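Local coordinates for glucocorticoid modulatory element-binding protein 1 (Homo sapiens, PDB 1OQJ) that binds glucocorticoid modulatory elements in DNA, through a zinc-containing SAND domain, to heighten transcriptional sensitivity to low glucocorticoid levels, and assists parvovirus replication, at residues W23-P29 with I80-H85. Residues are numbered along the deposited sequence; the frame is centred on the assembly and turned at random.
Sequences WKKFVCP and IDFYQH. With ZN (zinc ion), chain C.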
ATOM      1  N   TRP A  23       0.984   8.111   2.230  1.00  8.60           N
ATOM      2  CA  TRP A  23       1.649   7.513   3.381  1.00  7.77           C
ATOM      3  C   TRP A  23       1.015   7.629   4.758  1.00  7.28           C
ATOM      4  O   TRP A  23       0.939   6.633   5.479  1.00  6.62           O
ATOM      5  CB  TRP A  23       3.101   7.986   3.457  1.00  8.95           C
ATOM      6  CG  TRP A  23       3.866   7.288   4.545  1.00  9.03           C
ATOM      7  CD1 TRP A  23       4.130   5.951   4.638  1.00 10.36           C
ATOM      8  CD2 TRP A  23       4.416   7.889   5.724  1.00 10.42           C
ATOM      9  NE1 TRP A  23       4.810   5.683   5.808  1.00 11.00           N
ATOM     10  CE2 TRP A  23       4.998   6.857   6.490  1.00 11.06           C
ATOM     11  CE3 TRP A  23       4.473   9.204   6.207  1.00 10.40           C
ATOM     12  CZ2 TRP A  23       5.628   7.099   7.715  1.00 12.44           C
ATOM     13  CZ3 TRP A  23       5.104   9.445   7.428  1.00 10.88           C
ATOM     14  CH2 TRP A  23       5.672   8.395   8.166  1.00 11.69           C
ATOM     15  N   LYS A  24       0.576   8.817   5.150  1.00  7.73           N
ATOM     16  CA  LYS A  24      -0.023   8.936   6.471  1.00  7.78           C
ATOM     17  C   LYS A  24      -1.364   8.215   6.579  1.00  7.73           C
ATOM     18  O   LYS A  24      -1.796   7.884   7.680  1.00  8.65           O
ATOM     19  CB  LYS A  24      -0.144  10.406   6.882  1.00  8.27           C
ATOM     20  CG  LYS A  24       1.228  11.039   7.129  1.00  9.47           C
ATOM     21  CD  LYS A  24       1.139  12.399   7.786  1.00 11.88           C
ATOM     22  CE  LYS A  24       2.528  12.999   7.937  1.00 14.96           C
ATOM     23  NZ  LYS A  24       2.489  14.380   8.493  1.00 17.27           N
ATOM     24  N   LYS A  25      -2.009   7.952   5.442  1.00  8.52           N
ATOM     25  CA  LYS A  25      -3.283   7.229   5.437  1.00  8.41           C
ATOM     26  C   LYS A  25      -3.036   5.714   5.422  1.00  7.93           C
ATOM     27  O   LYS A  25      -3.961   4.921   5.600  1.00  8.05           O
ATOM     28  CB  LYS A  25      -4.122   7.607   4.210  1.00  9.29           C
ATOM     29  CG  LYS A  25      -4.949   8.876   4.358  1.00 13.54           C
ATOM     30  CD  LYS A  25      -4.105  10.100   4.616  1.00 15.25           C
ATOM     31  CE  LYS A  25      -4.988  11.338   4.698  1.00 16.45           C
ATOM     32  NZ  LYS A  25      -4.187  12.574   4.902  1.00 15.38           N
ATOM     33  N   PHE A  26      -1.780   5.333   5.206  1.00  8.41           N
ATOM     34  CA  PHE A  26      -1.353   3.931   5.145  1.00  7.30           C
ATOM     35  C   PHE A  26      -1.222   3.395   6.575  1.00  7.60           C
ATOM     36  O   PHE A  26      -0.123   3.276   7.112  1.00  8.13           O
ATOM     37  CB  PHE A  26      -0.012   3.885   4.404  1.00  6.58           C
ATOM     38  CG  PHE A  26       0.516   2.501   4.138  1.00  8.58           C
ATOM     39  CD1 PHE A  26      -0.291   1.523   3.565  1.00  9.28           C
ATOM     40  CD2 PHE A  26       1.855   2.206   4.380  1.00  7.85           C
ATOM     41  CE1 PHE A  26       0.228   0.272   3.227  1.00 10.67           C
ATOM     42  CE2 PHE A  26       2.389   0.957   4.045  1.00 10.49           C
ATOM     43  CZ  PHE A  26       1.570  -0.009   3.467  1.00  9.39           C
ATOM     44  N   VAL A  27      -2.364   3.065   7.172  1.00  7.58           N
ATOM     45  CA  VAL A  27      -2.433   2.592   8.552  1.00  9.07           C
ATOM     46  C   VAL A  27      -2.619   1.082   8.659  1.00  8.21           C
ATOM     47  O   VAL A  27      -3.379   0.488   7.896  1.00  9.32           O
ATOM     48  CB  VAL A  27      -3.598   3.310   9.282  1.00  9.94           C
ATOM     49  CG1 VAL A  27      -3.703   2.838  10.719  1.00 11.25           C
ATOM     50  CG2 VAL A  27      -3.379   4.818   9.230  1.00 11.13           C
ATOM     51  N   CYS A  28      -1.922   0.463   9.606  1.00  7.63           N
ATOM     52  CA  CYS A  28      -2.028  -0.983   9.797  1.00  8.90           C
ATOM     53  C   CYS A  28      -3.488  -1.378  10.006  1.00  9.18           C
ATOM     54  O   CYS A  28      -4.217  -0.697  10.727  1.00 10.06           O
ATOM     55  CB  CYS A  28      -1.206  -1.406  11.008  1.00  8.16           C
ATOM     56  SG  CYS A  28      -1.337  -3.162  11.401  1.00  9.09           S
ATOM     57  N   PRO A  29      -3.920  -2.519   9.432  1.00  9.85           N
ATOM     58  CA  PRO A  29      -3.173  -3.477   8.607  1.00 10.21           C
ATOM     59  C   PRO A  29      -3.161  -3.171   7.109  1.00 10.04           C
ATOM     60  O   PRO A  29      -2.822  -4.034   6.291  1.00 10.23           O
ATOM     61  CB  PRO A  29      -3.874  -4.791   8.916  1.00 10.56           C
ATOM     62  CG  PRO A  29      -5.299  -4.362   8.968  1.00 11.21           C
ATOM     63  CD  PRO A  29      -5.256  -3.054   9.752  1.00 10.48           C
ATOM     64  N   ILE A  80       9.349   2.674   4.826  1.00 10.56           N
ATOM     65  CA  ILE A  80       8.019   2.956   4.306  1.00 10.64           C
ATOM     66  C   ILE A  80       7.037   1.934   4.875  1.00  8.78           C
ATOM     67  O   ILE A  80       6.422   1.154   4.145  1.00 10.23           O
ATOM     68  CB  ILE A  80       8.001   2.908   2.763  1.00 11.23           C
ATOM     69  CG1 ILE A  80       9.130   3.787   2.205  1.00 13.77           C
ATOM     70  CG2 ILE A  80       6.655   3.407   2.251  1.00 13.10           C
ATOM     71  CD1 ILE A  80       9.290   3.721   0.704  1.00 12.19           C
ATOM     72  N   ASP A  81       6.910   1.947   6.196  1.00  8.75           N
ATOM     73  CA  ASP A  81       6.009   1.049   6.909  1.00  8.12           C
ATOM     74  C   ASP A  81       4.733   1.827   7.232  1.00  8.34           C
ATOM     75  O   ASP A  81       4.640   3.020   6.948  1.00  8.67           O
ATOM     76  CB  ASP A  81       6.695   0.575   8.195  1.00 10.31           C
ATOM     77  CG  ASP A  81       5.998  -0.607   8.846  1.00 10.15           C
ATOM     78  OD1 ASP A  81       5.166  -1.258   8.182  1.00 10.48           O
ATOM     79  OD2 ASP A  81       6.310  -0.889  10.021  1.00 11.49           O
ATOM     80  N   PHE A  82       3.744   1.160   7.816  1.00  7.50           N
ATOM     81  CA  PHE A  82       2.498   1.836   8.164  1.00  7.53           C
ATOM     82  C   PHE A  82       2.769   3.070   9.022  1.00  8.14           C
ATOM     83  O   PHE A  82       3.664   3.060   9.874  1.00  7.95           O
ATOM     84  CB  PHE A  82       1.591   0.899   8.955  1.00  8.26           C
ATOM     85  CG  PHE A  82       1.165  -0.321   8.200  1.00  8.19           C
ATOM     86  CD1 PHE A  82       1.465  -1.590   8.688  1.00  8.14           C
ATOM     87  CD2 PHE A  82       0.417  -0.209   7.034  1.00  8.97           C
ATOM     88  CE1 PHE A  82       1.019  -2.740   8.027  1.00  8.14           C
ATOM     89  CE2 PHE A  82      -0.035  -1.349   6.364  1.00  9.20           C
ATOM     90  CZ  PHE A  82       0.264  -2.615   6.862  1.00  8.43           C
ATOM     91  N   TYR A  83       1.985   4.123   8.817  1.00  8.15           N
ATOM     92  CA  TYR A  83       2.143   5.347   9.600  1.00  7.72           C
ATOM     93  C   TYR A  83       1.885   5.059  11.080  1.00  8.04           C
ATOM     94  O   TYR A  83       0.844   4.501  11.444  1.00  8.37           O
ATOM     95  CB  TYR A  83       1.164   6.413   9.094  1.00  8.99           C
ATOM     96  CG  TYR A  83       1.294   7.753   9.776  1.00  8.93           C
ATOM     97  CD1 TYR A  83       2.526   8.390   9.873  1.00  8.40           C
ATOM     98  CD2 TYR A  83       0.180   8.393  10.311  1.00  9.63           C
ATOM     99  CE1 TYR A  83       2.647   9.630  10.486  1.00 10.49           C
ATOM    100  CE2 TYR A  83       0.289   9.639  10.928  1.00  9.67           C
ATOM    101  CZ  TYR A  83       1.526  10.249  11.011  1.00 10.85           C
ATOM    102  OH  TYR A  83       1.660  11.471  11.635  1.00 12.91           O
ATOM    103  N   GLN A  84       2.840   5.443  11.925  1.00  9.07           N
ATOM    104  CA  GLN A  84       2.748   5.236  13.372  1.00  8.88           C
ATOM    105  C   GLN A  84       2.606   3.767  13.750  1.00  9.20           C
ATOM    106  O   GLN A  84       1.965   3.439  14.747  1.00  9.34           O
ATOM    107  CB  GLN A  84       1.556   6.008  13.953  1.00 10.70           C
ATOM    108  CG  GLN A  84       1.587   7.501  13.705  1.00 12.00           C
ATOM    109  CD  GLN A  84       0.480   8.224  14.449  1.00 12.35           C
ATOM    110  OE1 GLN A  84      -0.703   8.057  14.146  1.00 16.04           O
ATOM    111  NE2 GLN A  84       0.860   9.023  15.434  1.00 13.81           N
ATOM    112  N   HIS A  85       3.222   2.878  12.978  1.00  9.22           N
ATOM    113  CA  HIS A  85       3.091   1.452  13.250  1.00  9.53           C
ATOM    114  C   HIS A  85       3.528   1.010  14.641  1.00 11.54           C
ATOM    115  O   HIS A  85       3.010   0.023  15.166  1.00 12.17           O
ATOM    116  CB  HIS A  85       3.847   0.633  12.202  1.00  9.43           C
ATOM    117  CG  HIS A  85       3.320  -0.759  12.042  1.00  9.66           C
ATOM    118  ND1 HIS A  85       3.983  -1.732  11.330  1.00 10.40           N
ATOM    119  CD2 HIS A  85       2.174  -1.327  12.483  1.00  9.25           C
ATOM    120  CE1 HIS A  85       3.267  -2.844  11.338  1.00  9.46           C
ATOM    121  NE2 HIS A  85       2.165  -2.623  12.031  1.00 10.63           N
TER
HETATM  122 ZN    ZN C 183       0.575  -3.949  12.361  1.00 11.76          ZN
HETATM  123  O   HOH W   1      -0.259   1.899  11.574  1.00  9.12           O
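Cys-28 and His-85 meet at the zinc ion, SG bonding the metal at 2.3 Å and NE2 at 2.1 Å. Behind the imidazole, Asp-81 OD2 accepts a hydrogen bond from His-85 ND1 at 2.8 Å; the oxygen is met from above the carboxylate plane but lies in the imidazole plane, fixing the ring's rotation and probably making it more electron-rich as a ligand. Phe-82 turns its CD1 edge onto the imidazole face, while Cys-28 CA makes a CH-pi contact over the phenyl face, 3.6 Å from the centroid. Phe-82 CE2 presses on a face of Phe-26, the two rings inclined at 47°. Cys-89 and Cys-93 complete the zinc site, which in this SAND domain joins the loop after strand 17-22 to the loop after helix 71-76. Tyr-83 N bonds Phe-26 O at 2.8 Å, and a water joins Cys-28 N to Tyr-83 O. With CG anti to the backbone N (chi1 -177°), the Tyr-83 ring reaches Trp-23 and turns its CD1 edge onto the indole face in a T-shaped pair, planes at 70°. Lys-24, extended beyond CG, lays its methylenes over one tyrosine face, opposite CG of Gln-84. The indole NE1 donates to Asp-81 O at 2.9 Å.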